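Local coordinates for protein ethyl acetate hydrolase (Pseudomonas veronii, PDB 5EFZ) that hydrolyses ethyl acetate to ethanol and acetate, an alpha/beta-hydrolase-fold esterase that serves in the bacterial breakdown of short-chain methyl ketones, at residues P34-P42 with S113-R123; I124-L135 with Q156-F167. One frame throughout, in Å; residues are numbered along the deposited sequence. Where two conformers were deposited one is given.

Contact 1: P34-P42 with S113-R123; sequences PLEEGRCMP and SLAGPGFANVR. With EDO (1,2-ethanediol), chain L.
Arg39, Arg123 and Glu37 have the largest buried surfaces where a beta hairpin, strands 33-34 and 40-41 joined by a type I turn from Leu35 to Gly38, lies against the loop that leads into helix 124-139 of the alpha/beta-hydrolase fold. The Arg39 guanidinium meets two backbone carbonyls of the 113-123 loop with its edge. NH1 of Arg39 donates to Gly118 O at 2.6 Å, nearly along the C=O axis and almost straight (163°), while NH2 of Arg39 reaches Ser113 O at 3.2 Å from above that carbonyl's plane. A bend at chi3 (72°) turns the otherwise extended Arg39 chain so that Leu114 CD2 lies over one face of the guanidinium, near its rim. Leu114 CD1 meets the Pro42 ring at CD, 3.9 Å away. Between the two arginines, Leu35 CD1 is pressed tightly against Ala120 CB at 3.5 Å.

At the turn, Arg123 holds Glu37 side-on: NE and NH2 both donate to the single oxygen OE2, with NE of Arg123 2.8 Å from OE2 of Glu37. The oxygen lies in the guanidinium plane, yet both nitrogens come from above the same face of the carboxylate, and the two planes are 57° apart. In one of its two conformers Glu36 crosses the Arg123 chain at about a right angle and directs OE2 to a salt bridge with Arg280. Trp271 of helix 263-274 touches Glu37, Asn121 and Arg123. Two waters link Glu37 to Asn121: one joins Glu37 N to Asn121 O, and the other donates to Glu37 OE1 and accepts from Asn121 ND2 at 2.9 Å.

Contact 2: I124-L135 with Q156-F167; sequences IGDDVSAQHTLL and QTYEWAVRYPDF
Two helices of the alpha/beta-hydrolase fold, 124-139 and 152-163, the latter following Ser151, the probable nucleophile, pack at -64° with their axes 9.2 Å apart. Val128 fills a hole among Gln156, Glu159, Trp160 and Arg163; its CG1 stands 3.5 Å from the centroid of the Trp160 five-membered ring, a CH-pi contact almost on the ring normal. The indole in turn enters between Val128, Gln131, His132 and Leu135. Its NE1 donates in plane to Gln131 OE1 at 2.8 Å, indole and amide being nearly coplanar, and Gln131 NE2 passes the chain on to Gln156 OE1 at 2.9 Å. Replacing this indole by an alanine is likely to leave Gln131 OE1 without its donor and to open a gap beside Val128 and Leu135.

With CG opposite its backbone N (chi1 179°), the His132 ring lies over Tyr164 in an offset stack, centroids 3.9 Å apart, and turns an edge toward the face of Phe167. At Gly125, CA approaches Arg163 NH2 to 3.2 Å, where a side chain would clash. That guanidinium grips Glu159 OE2, which also bonds His281. The relay from indole to Gln131 to Gln156, whose NE2 donates to Met152 O, thus satisfies buried amides and probably fixes their rotation beside the likely nucleophile elbow.

How the contacts relate
Contact 1 leads directly into contact 2: Arg123 ends the loop at the N-cap position, and Ile124 begins the helix that packs on 156-167. Their centres are 18 Å apart, but Asp126 joins them on the helix side turned away from 156-167. Its OD1 probably accepts a hydrogen bond from Glu36 N at 2.8 Å, and its OD2 accepts from Arg123 N, tying both segments of contact 1 to the first turn of the helix. Contact 2 is the buried one and the nearer to the probable catalytic residues, the Gln156 side chain lying about 8 Å from that of Ser151 and about 12 Å from that of His334; contact 1 lies away from the active site, toward the periphery.

Contact 1: P34-P42 with S113-R123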
loop_
_atom_site.group_PDB
_atom_site.type_symbol
_atom_site.label_atom_id
_atom_site.label_comp_id
_atom_site.label_asym_id
_atom_site.label_seq_id
_atom_site.Cartn_x
_atom_site.Cartn_y
_atom_site.Cartn_z
ATOM N N PRO A 34 -22.319 -25.890 -12.998
ATOM C CA PRO A 34 -22.002 -26.375 -11.654
ATOM C C PRO A 34 -20.732 -25.688 -11.167
ATOM O O PRO A 34 -19.707 -25.735 -11.844
ATOM C CB PRO A 34 -21.823 -27.892 -11.850
ATOM C CG PRO A 34 -21.436 -28.030 -13.276
ATOM C CD PRO A 34 -22.074 -26.904 -14.035
ATOM N N LEU A 35 -20.812 -25.005 -10.034
ATOM C CA LEU A 35 -19.698 -24.193 -9.579
ATOM C C LEU A 35 -18.765 -25.011 -8.739
ATOM O O LEU A 35 -19.198 -25.958 -8.098
ATOM C CB LEU A 35 -20.194 -22.999 -8.790
ATOM C CG LEU A 35 -21.025 -22.014 -9.582
ATOM C CD1 LEU A 35 -21.620 -20.983 -8.631
ATOM C CD2 LEU A 35 -20.169 -21.327 -10.672
ATOM N N GLU A 36 -17.478 -24.658 -8.749
ATOM C CA GLU A 36 -16.489 -25.403 -7.977
ATOM C C GLU A 36 -16.881 -25.500 -6.497
ATOM O O GLU A 36 -16.779 -26.573 -5.896
ATOM C CB GLU A 36 -15.094 -24.773 -8.110
ATOM C CG GLU A 36 -13.999 -25.597 -7.415
ATOM C CD GLU A 36 -12.582 -25.128 -7.739
ATOM O OE1 GLU A 36 -12.418 -24.368 -8.707
ATOM O OE2 GLU A 36 -11.637 -25.505 -7.012
ATOM N N GLU A 37 -17.361 -24.395 -5.924
ATOM C CA GLU A 37 -17.722 -24.368 -4.500
ATOM C C GLU A 37 -18.934 -25.230 -4.153
ATOM O O GLU A 37 -19.246 -25.422 -2.971
ATOM C CB GLU A 37 -18.009 -22.930 -4.031
ATOM C CG GLU A 37 -16.767 -22.115 -3.752
ATOM C CD GLU A 37 -15.873 -22.750 -2.691
ATOM O OE1 GLU A 37 -16.216 -22.663 -1.495
ATOM O OE2 GLU A 37 -14.837 -23.346 -3.057
ATOM N N GLY A 38 -19.651 -25.718 -5.153
ATOM C CA GLY A 38 -20.702 -26.676 -4.870
ATOM C C GLY A 38 -22.116 -26.335 -5.286
ATOM O O GLY A 38 -22.953 -27.217 -5.424
ATOM N N ARG A 39 -22.403 -25.060 -5.477
ATOM C CA ARG A 39 -23.728 -24.680 -5.950
ATOM C C ARG A 39 -23.830 -24.777 -7.475
ATOM O O ARG A 39 -22.825 -24.688 -8.179
ATOM C CB ARG A 39 -24.056 -23.263 -5.469
ATOM C CG ARG A 39 -24.165 -23.194 -3.942
ATOM C CD ARG A 39 -24.461 -21.793 -3.435
ATOM N NE ARG A 39 -25.832 -21.386 -3.718
ATOM C CZ ARG A 39 -26.276 -20.148 -3.551
ATOM N NH1 ARG A 39 -25.453 -19.205 -3.116
ATOM N NH2 ARG A 39 -27.534 -19.858 -3.825
ATOM N N CYS A 40 -25.040 -24.980 -7.976
ATOM C CA CYS A 40 -25.263 -24.985 -9.414
ATOM C C CYS A 40 -25.980 -23.705 -9.842
ATOM O O CYS A 40 -27.013 -23.368 -9.270
ATOM C CB CYS A 40 -26.095 -26.217 -9.827
ATOM S SG CYS A 40 -26.069 -26.578 -11.647
ATOM N N MET A 41 -25.453 -22.995 -10.837
ATOM C CA MET A 41 -26.232 -21.938 -11.486
ATOM C C MET A 41 -27.135 -22.586 -12.541
ATOM O O MET A 41 -26.636 -23.215 -13.466
ATOM C CB MET A 41 -25.329 -20.900 -12.141
ATOM C CG MET A 41 -24.223 -20.383 -11.241
ATOM S SD MET A 41 -23.250 -19.157 -12.162
ATOM C CE MET A 41 -24.491 -17.925 -12.526
ATOM N N PRO A 42 -28.461 -22.449 -12.400
ATOM C CA PRO A 42 -29.375 -23.074 -13.365
ATOM C C PRO A 42 -29.186 -22.548 -14.793
ATOM O O PRO A 42 -29.386 -23.291 -15.748
ATOM C CB PRO A 42 -30.758 -22.684 -12.849
ATOM C CG PRO A 42 -30.550 -22.309 -11.424
ATOM C CD PRO A 42 -29.182 -21.733 -11.338
ATOM N N SER A 113 -32.592 -18.304 -5.684
ATOM C CA SER A 113 -31.827 -18.319 -4.444
ATOM C C SER A 113 -30.469 -17.620 -4.622
ATOM O O SER A 113 -29.710 -17.466 -3.665
ATOM C CB SER A 113 -31.644 -19.758 -3.957
ATOM O OG SER A 113 -30.876 -20.520 -4.872
ATOM N N LEU A 114 -30.185 -17.173 -5.843
ATOM C CA LEU A 114 -28.906 -16.539 -6.167
ATOM C C LEU A 114 -28.976 -15.010 -6.122
ATOM O O LEU A 114 -27.995 -14.326 -6.407
ATOM C CB LEU A 114 -28.424 -17.003 -7.555
ATOM C CG LEU A 114 -27.895 -18.432 -7.651
ATOM C CD1 LEU A 114 -27.764 -18.894 -9.111
ATOM C CD2 LEU A 114 -26.546 -18.537 -6.952
ATOM N N ALA A 115 -30.116 -14.457 -5.725
ATOM C CA ALA A 115 -30.284 -13.007 -5.765
ATOM C C ALA A 115 -29.487 -12.280 -4.674
ATOM O O ALA A 115 -29.471 -12.719 -3.515
ATOM C CB ALA A 115 -31.801 -12.662 -5.643
ATOM N N GLY A 116 -28.828 -11.177 -5.040
ATOM C CA GLY A 116 -28.227 -10.281 -4.056
ATOM C C GLY A 116 -27.231 -11.012 -3.164
ATOM O O GLY A 116 -26.305 -11.663 -3.683
ATOM N N PRO A 117 -27.429 -10.944 -1.826
ATOM C CA PRO A 117 -26.552 -11.594 -0.841
ATOM C C PRO A 117 -26.525 -13.100 -1.046
ATOM O O PRO A 117 -25.600 -13.759 -0.578
ATOM C CB PRO A 117 -27.221 -11.277 0.519
ATOM C CG PRO A 117 -28.180 -10.211 0.256
ATOM C CD PRO A 117 -28.585 -10.290 -1.177
ATOM N N GLY A 118 -27.547 -13.640 -1.704
ATOM C CA GLY A 118 -27.596 -15.075 -1.971
ATOM C C GLY A 118 -26.657 -15.576 -3.074
ATOM O O GLY A 118 -26.513 -16.791 -3.243
ATOM N N PHE A 119 -26.030 -14.668 -3.823
ATOM C CA PHE A 119 -25.213 -15.086 -4.983
ATOM C C PHE A 119 -24.064 -15.985 -4.543
ATOM O O PHE A 119 -23.507 -15.819 -3.456
ATOM C CB PHE A 119 -24.662 -13.886 -5.752
ATOM C CG PHE A 119 -24.260 -14.221 -7.190
ATOM C CD1 PHE A 119 -25.238 -14.536 -8.137
ATOM C CD2 PHE A 119 -22.914 -14.236 -7.574
ATOM C CE1 PHE A 119 -24.905 -14.853 -9.471
ATOM C CE2 PHE A 119 -22.548 -14.536 -8.927
ATOM C CZ PHE A 119 -23.548 -14.853 -9.871
ATOM N N ALA A 120 -23.738 -16.962 -5.374
ATOM C CA ALA A 120 -22.775 -17.996 -4.990
ATOM C C ALA A 120 -21.340 -17.482 -4.991
ATOM O O ALA A 120 -21.033 -16.457 -5.598
ATOM C CB ALA A 120 -22.891 -19.209 -5.936
ATOM N N ASN A 121 -20.465 -18.197 -4.287
ATOM C CA ASN A 121 -19.042 -17.906 -4.347
ATOM C C ASN A 121 -18.510 -18.472 -5.657
ATOM O O ASN A 121 -18.552 -19.675 -5.861
ATOM C CB ASN A 121 -18.321 -18.512 -3.139
ATOM C CG ASN A 121 -18.652 -17.786 -1.857
ATOM O OD1 ASN A 121 -18.870 -16.573 -1.862
ATOM N ND2 ASN A 121 -18.684 -18.515 -0.757
ATOM N N VAL A 122 -18.061 -17.588 -6.549
ATOM C CA VAL A 122 -17.579 -17.993 -7.861
ATOM C C VAL A 122 -16.041 -17.922 -7.894
ATOM O O VAL A 122 -15.437 -16.979 -7.362
ATOM C CB VAL A 122 -18.181 -17.101 -8.955
ATOM C CG1 VAL A 122 -17.687 -17.509 -10.346
ATOM C CG2 VAL A 122 -19.718 -17.168 -8.901
ATOM N N ARG A 123 -15.415 -18.934 -8.484
ATOM C CA ARG A 123 -13.961 -18.984 -8.578
ATOM C C ARG A 123 -13.487 -18.672 -10.008
ATOM O O ARG A 123 -14.265 -18.777 -10.973
ATOM C CB ARG A 123 -13.424 -20.371 -8.141
ATOM C CG ARG A 123 -13.516 -20.652 -6.619
ATOM C CD ARG A 123 -12.953 -22.051 -6.286
ATOM N NE ARG A 123 -12.954 -22.293 -4.831
ATOM C CZ ARG A 123 -11.971 -21.947 -3.997
ATOM N NH1 ARG A 123 -10.886 -21.331 -4.442
ATOM N NH2 ARG A 123 -12.082 -22.229 -2.700
HETATM C C1 EDO L . -22.954 -11.435 -3.241
HETATM O O1 EDO L . -21.579 -11.046 -2.989
HETATM C C2 EDO L . -23.366 -12.783 -2.624
HETATM O O2 EDO L . -22.291 -13.674 -2.259
HETATM O O HOH W 1 -17.253 -21.782 -7.037
HETATM O O HOH W 2 -18.583 -21.442 -0.710
HETATM O O HOH W 3 -20.838 -22.108 -5.169
#

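Contact 2: I124-L135 with Q156-F167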
loop_
_atom_site.group_PDB
_atom_site.type_symbol
_atom_site.label_atom_id
_atom_site.label_comp_id
_atom_site.label_asym_id
_atom_site.label_seq_id
_atom_site.Cartn_x
_atom_site.Cartn_y
_atom_site.Cartn_z
ATOM N N ILE A 124 -12.211 -18.304 -10.125
ATOM C CA ILE A 124 -11.590 -18.087 -11.439
ATOM C C ILE A 124 -11.847 -19.291 -12.352
ATOM O O ILE A 124 -12.178 -19.124 -13.536
ATOM C CB ILE A 124 -10.082 -17.851 -11.301
ATOM C CG1 ILE A 124 -9.800 -16.532 -10.544
ATOM C CG2 ILE A 124 -9.392 -17.852 -12.683
ATOM C CD1 ILE A 124 -10.170 -15.258 -11.305
ATOM N N GLY A 125 -11.737 -20.501 -11.799
ATOM C CA GLY A 125 -11.959 -21.699 -12.606
ATOM C C GLY A 125 -13.376 -21.800 -13.170
ATOM O O GLY A 125 -13.590 -22.379 -14.252
ATOM N N ASP A 126 -14.364 -21.256 -12.449
ATOM C CA ASP A 126 -15.734 -21.255 -12.962
ATOM C C ASP A 126 -15.847 -20.357 -14.195
ATOM O O ASP A 126 -16.466 -20.746 -15.165
ATOM C CB ASP A 126 -16.728 -20.798 -11.870
ATOM C CG ASP A 126 -16.730 -21.726 -10.651
ATOM O OD1 ASP A 126 -16.758 -22.968 -10.835
ATOM O OD2 ASP A 126 -16.713 -21.211 -9.497
ATOM N N ASP A 127 -15.263 -19.153 -14.159
ATOM C CA ASP A 127 -15.203 -18.311 -15.360
ATOM C C ASP A 127 -14.566 -19.016 -16.558
ATOM O O ASP A 127 -15.078 -18.966 -17.692
ATOM C CB ASP A 127 -14.415 -17.034 -15.079
ATOM C CG ASP A 127 -15.237 -16.008 -14.291
ATOM O OD1 ASP A 127 -16.220 -15.484 -14.850
ATOM O OD2 ASP A 127 -14.888 -15.708 -13.129
ATOM N N VAL A 128 -13.444 -19.674 -16.318
ATOM C CA VAL A 128 -12.713 -20.299 -17.437
ATOM C C VAL A 128 -13.503 -21.463 -18.010
ATOM O O VAL A 128 -13.572 -21.648 -19.233
ATOM C CB VAL A 128 -11.303 -20.706 -16.976
ATOM C CG1 VAL A 128 -10.545 -21.543 -18.063
ATOM C CG2 VAL A 128 -10.512 -19.399 -16.672
ATOM N N SER A 129 -14.139 -22.236 -17.137
ATOM C CA SER A 129 -14.987 -23.330 -17.623
ATOM C C SER A 129 -16.169 -22.797 -18.447
ATOM O O SER A 129 -16.473 -23.326 -19.529
ATOM C CB SER A 129 -15.481 -24.189 -16.451
ATOM O OG SER A 129 -16.368 -25.199 -16.923
ATOM N N ALA A 130 -16.818 -21.743 -17.944
ATOM C CA ALA A 130 -17.902 -21.102 -18.682
ATOM C C ALA A 130 -17.435 -20.540 -20.029
ATOM O O ALA A 130 -18.118 -20.713 -21.050
ATOM C CB ALA A 130 -18.543 -19.976 -17.832
ATOM N N GLN A 131 -16.297 -19.864 -20.030
ATOM C CA GLN A 131 -15.710 -19.346 -21.283
ATOM C C GLN A 131 -15.390 -20.452 -22.284
ATOM O O GLN A 131 -15.587 -20.307 -23.507
ATOM C CB GLN A 131 -14.446 -18.539 -20.978
ATOM C CG GLN A 131 -14.752 -17.188 -20.279
ATOM C CD GLN A 131 -13.560 -16.635 -19.524
ATOM O OE1 GLN A 131 -12.435 -17.085 -19.708
ATOM N NE2 GLN A 131 -13.817 -15.673 -18.622
ATOM N N HIS A 132 -14.840 -21.542 -21.780
ATOM C CA HIS A 132 -14.533 -22.665 -22.654
ATOM C C HIS A 132 -15.814 -23.222 -23.287
ATOM O O HIS A 132 -15.829 -23.587 -24.478
ATOM C CB HIS A 132 -13.790 -23.741 -21.877
ATOM C CG HIS A 132 -13.465 -24.954 -22.698
ATOM N ND1 HIS A 132 -14.244 -26.086 -22.685
ATOM C CD2 HIS A 132 -12.435 -25.218 -23.537
ATOM C CE1 HIS A 132 -13.726 -26.992 -23.497
ATOM N NE2 HIS A 132 -12.627 -26.490 -24.030
ATOM N N THR A 133 -16.893 -23.288 -22.515
ATOM C CA THR A 133 -18.163 -23.791 -23.060
ATOM C C THR A 133 -18.691 -22.825 -24.113
ATOM O O THR A 133 -19.182 -23.234 -25.161
ATOM C CB THR A 133 -19.229 -23.984 -21.946
ATOM O OG1 THR A 133 -18.812 -25.071 -21.118
ATOM C CG2 THR A 133 -20.609 -24.308 -22.558
ATOM N N LEU A 134 -18.563 -21.533 -23.822
ATOM C CA LEU A 134 -18.972 -20.494 -24.753
ATOM C C LEU A 134 -18.237 -20.645 -26.084
ATOM O O LEU A 134 -18.844 -20.652 -27.160
ATOM C CB LEU A 134 -18.678 -19.116 -24.147
ATOM C CG LEU A 134 -18.892 -17.937 -25.103
ATOM C CD1 LEU A 134 -20.369 -17.677 -25.334
ATOM C CD2 LEU A 134 -18.173 -16.697 -24.545
ATOM N N LEU A 135 -16.920 -20.770 -26.008
ATOM C CA LEU A 135 -16.119 -20.802 -27.240
ATOM C C LEU A 135 -16.402 -22.043 -28.068
ATOM O O LEU A 135 -16.598 -21.956 -29.278
ATOM C CB LEU A 135 -14.628 -20.712 -26.896
ATOM C CG LEU A 135 -14.200 -19.342 -26.322
ATOM C CD1 LEU A 135 -12.796 -19.456 -25.724
ATOM C CD2 LEU A 135 -14.218 -18.250 -27.397
ATOM N N GLN A 156 -7.361 -15.258 -14.862
ATOM C CA GLN A 156 -8.085 -16.130 -15.790
ATOM C C GLN A 156 -7.194 -16.644 -16.932
ATOM O O GLN A 156 -7.374 -17.760 -17.415
ATOM C CB GLN A 156 -9.294 -15.395 -16.377
ATOM C CG GLN A 156 -10.390 -15.114 -15.306
ATOM C CD GLN A 156 -11.383 -14.070 -15.772
ATOM O OE1 GLN A 156 -12.347 -14.385 -16.479
ATOM N NE2 GLN A 156 -11.122 -12.805 -15.417
ATOM N N THR A 157 -6.259 -15.811 -17.382
ATOM C CA THR A 157 -5.315 -16.216 -18.416
ATOM C C THR A 157 -4.464 -17.413 -17.977
ATOM O O THR A 157 -4.322 -18.394 -18.725
ATOM C CB THR A 157 -4.421 -15.013 -18.821
ATOM O OG1 THR A 157 -5.248 -14.008 -19.442
ATOM C CG2 THR A 157 -3.283 -15.436 -19.825
ATOM N N TYR A 158 -3.888 -17.349 -16.774
ATOM C CA TYR A 158 -3.128 -18.473 -16.239
ATOM C C TYR A 158 -3.994 -19.714 -16.090
ATOM O O TYR A 158 -3.599 -20.830 -16.451
ATOM C CB TYR A 158 -2.524 -18.112 -14.877
ATOM C CG TYR A 158 -1.277 -17.265 -14.986
ATOM C CD1 TYR A 158 -0.157 -17.722 -15.706
ATOM C CD2 TYR A 158 -1.189 -16.019 -14.357
ATOM C CE1 TYR A 158 1.024 -16.939 -15.771
ATOM C CE2 TYR A 158 -0.009 -15.244 -14.428
ATOM C CZ TYR A 158 1.076 -15.715 -15.130
ATOM O OH TYR A 158 2.224 -14.925 -15.198
ATOM N N GLU A 159 -5.186 -19.525 -15.545
ATOM C CA GLU A 159 -6.064 -20.666 -15.379
ATOM C C GLU A 159 -6.408 -21.323 -16.726
ATOM O O GLU A 159 -6.426 -22.561 -16.847
ATOM C CB GLU A 159 -7.341 -20.237 -14.644
ATOM C CG GLU A 159 -8.406 -21.360 -14.525
ATOM C CD GLU A 159 -8.066 -22.494 -13.541
ATOM O OE1 GLU A 159 -7.157 -22.361 -12.672
ATOM O OE2 GLU A 159 -8.727 -23.560 -13.643
ATOM N N TRP A 160 -6.652 -20.501 -17.747
ATOM C CA TRP A 160 -6.850 -21.026 -19.109
ATOM C C TRP A 160 -5.659 -21.871 -19.560
ATOM O O TRP A 160 -5.839 -23.000 -20.042
ATOM C CB TRP A 160 -7.052 -19.872 -20.114
ATOM C CG TRP A 160 -8.487 -19.696 -20.530
ATOM C CD1 TRP A 160 -9.379 -18.766 -20.053
ATOM C CD2 TRP A 160 -9.217 -20.527 -21.449
ATOM N NE1 TRP A 160 -10.609 -18.958 -20.636
ATOM C CE2 TRP A 160 -10.519 -20.008 -21.529
ATOM C CE3 TRP A 160 -8.858 -21.600 -22.281
ATOM C CZ2 TRP A 160 -11.486 -20.555 -22.373
ATOM C CZ3 TRP A 160 -9.811 -22.135 -23.131
ATOM C CH2 TRP A 160 -11.114 -21.621 -23.161
ATOM N N ALA A 161 -4.447 -21.327 -19.394
ATOM C CA ALA A 161 -3.235 -21.985 -19.913
ATOM C C ALA A 161 -2.936 -23.289 -19.189
ATOM O O ALA A 161 -2.304 -24.178 -19.759
ATOM C CB ALA A 161 -2.026 -21.041 -19.820
ATOM N N VAL A 162 -3.372 -23.399 -17.927
ATOM C CA VAL A 162 -3.127 -24.613 -17.131
ATOM C C VAL A 162 -4.250 -25.640 -17.347
ATOM O O VAL A 162 -3.992 -26.835 -17.469
ATOM C CB VAL A 162 -3.001 -24.295 -15.603
ATOM C CG1 VAL A 162 -3.025 -25.586 -14.748
ATOM C CG2 VAL A 162 -1.725 -23.514 -15.329
ATOM N N ARG A 163 -5.487 -25.168 -17.409
ATOM C CA ARG A 163 -6.651 -26.054 -17.449
ATOM C C ARG A 163 -6.861 -26.685 -18.825
ATOM O O ARG A 163 -7.257 -27.862 -18.940
ATOM C CB ARG A 163 -7.914 -25.275 -17.024
ATOM C CG ARG A 163 -9.178 -26.119 -16.935
ATOM C CD ARG A 163 -10.418 -25.292 -16.644
ATOM N NE ARG A 163 -10.472 -24.874 -15.252
ATOM C CZ ARG A 163 -11.433 -25.215 -14.406
ATOM N NH1 ARG A 163 -12.452 -25.979 -14.803
ATOM N NH2 ARG A 163 -11.358 -24.801 -13.157
ATOM N N TYR A 164 -6.580 -25.911 -19.872
ATOM C CA TYR A 164 -6.694 -26.387 -21.240
ATOM C C TYR A 164 -5.412 -26.136 -22.047
ATOM O O TYR A 164 -5.385 -25.286 -22.951
ATOM C CB TYR A 164 -7.879 -25.717 -21.929
ATOM C CG TYR A 164 -9.204 -25.867 -21.228
ATOM C CD1 TYR A 164 -9.789 -24.788 -20.585
ATOM C CD2 TYR A 164 -9.888 -27.076 -21.242
ATOM C CE1 TYR A 164 -10.994 -24.899 -19.969
ATOM C CE2 TYR A 164 -11.118 -27.201 -20.609
ATOM C CZ TYR A 164 -11.653 -26.108 -19.974
ATOM O OH TYR A 164 -12.865 -26.201 -19.352
ATOM N N PRO A 165 -4.343 -26.869 -21.728
ATOM C CA PRO A 165 -3.044 -26.398 -22.238
ATOM C C PRO A 165 -2.885 -26.420 -23.756
ATOM O O PRO A 165 -2.234 -25.528 -24.294
ATOM C CB PRO A 165 -2.036 -27.336 -21.568
ATOM C CG PRO A 165 -2.819 -28.434 -20.970
ATOM C CD PRO A 165 -4.212 -27.976 -20.769
ATOM N N ASP A 166 -3.469 -27.391 -24.443
ATOM C CA ASP A 166 -3.423 -27.385 -25.909
ATOM C C ASP A 166 -4.304 -26.308 -26.576
ATOM O O ASP A 166 -4.045 -25.858 -27.699
ATOM C CB ASP A 166 -3.847 -28.761 -26.437
ATOM C CG ASP A 166 -2.759 -29.811 -26.259
ATOM O OD1 ASP A 166 -1.586 -29.539 -26.609
ATOM O OD2 ASP A 166 -3.071 -30.900 -25.748
ATOM N N PHE A 167 -5.349 -25.901 -25.883
ATOM C CA PHE A 167 -6.310 -24.957 -26.422
ATOM C C PHE A 167 -5.679 -23.559 -26.566
ATOM O O PHE A 167 -6.030 -22.797 -27.468
ATOM C CB PHE A 167 -7.527 -24.911 -25.480
ATOM C CG PHE A 167 -8.820 -24.460 -26.123
ATOM C CD1 PHE A 167 -9.121 -23.104 -26.250
ATOM C CD2 PHE A 167 -9.756 -25.396 -26.542
ATOM C CE1 PHE A 167 -10.366 -22.687 -26.805
ATOM C CE2 PHE A 167 -10.982 -25.000 -27.103
ATOM C CZ PHE A 167 -11.284 -23.641 -27.231
HETATM O O HOH W 4 -16.150 -26.173 -20.401
#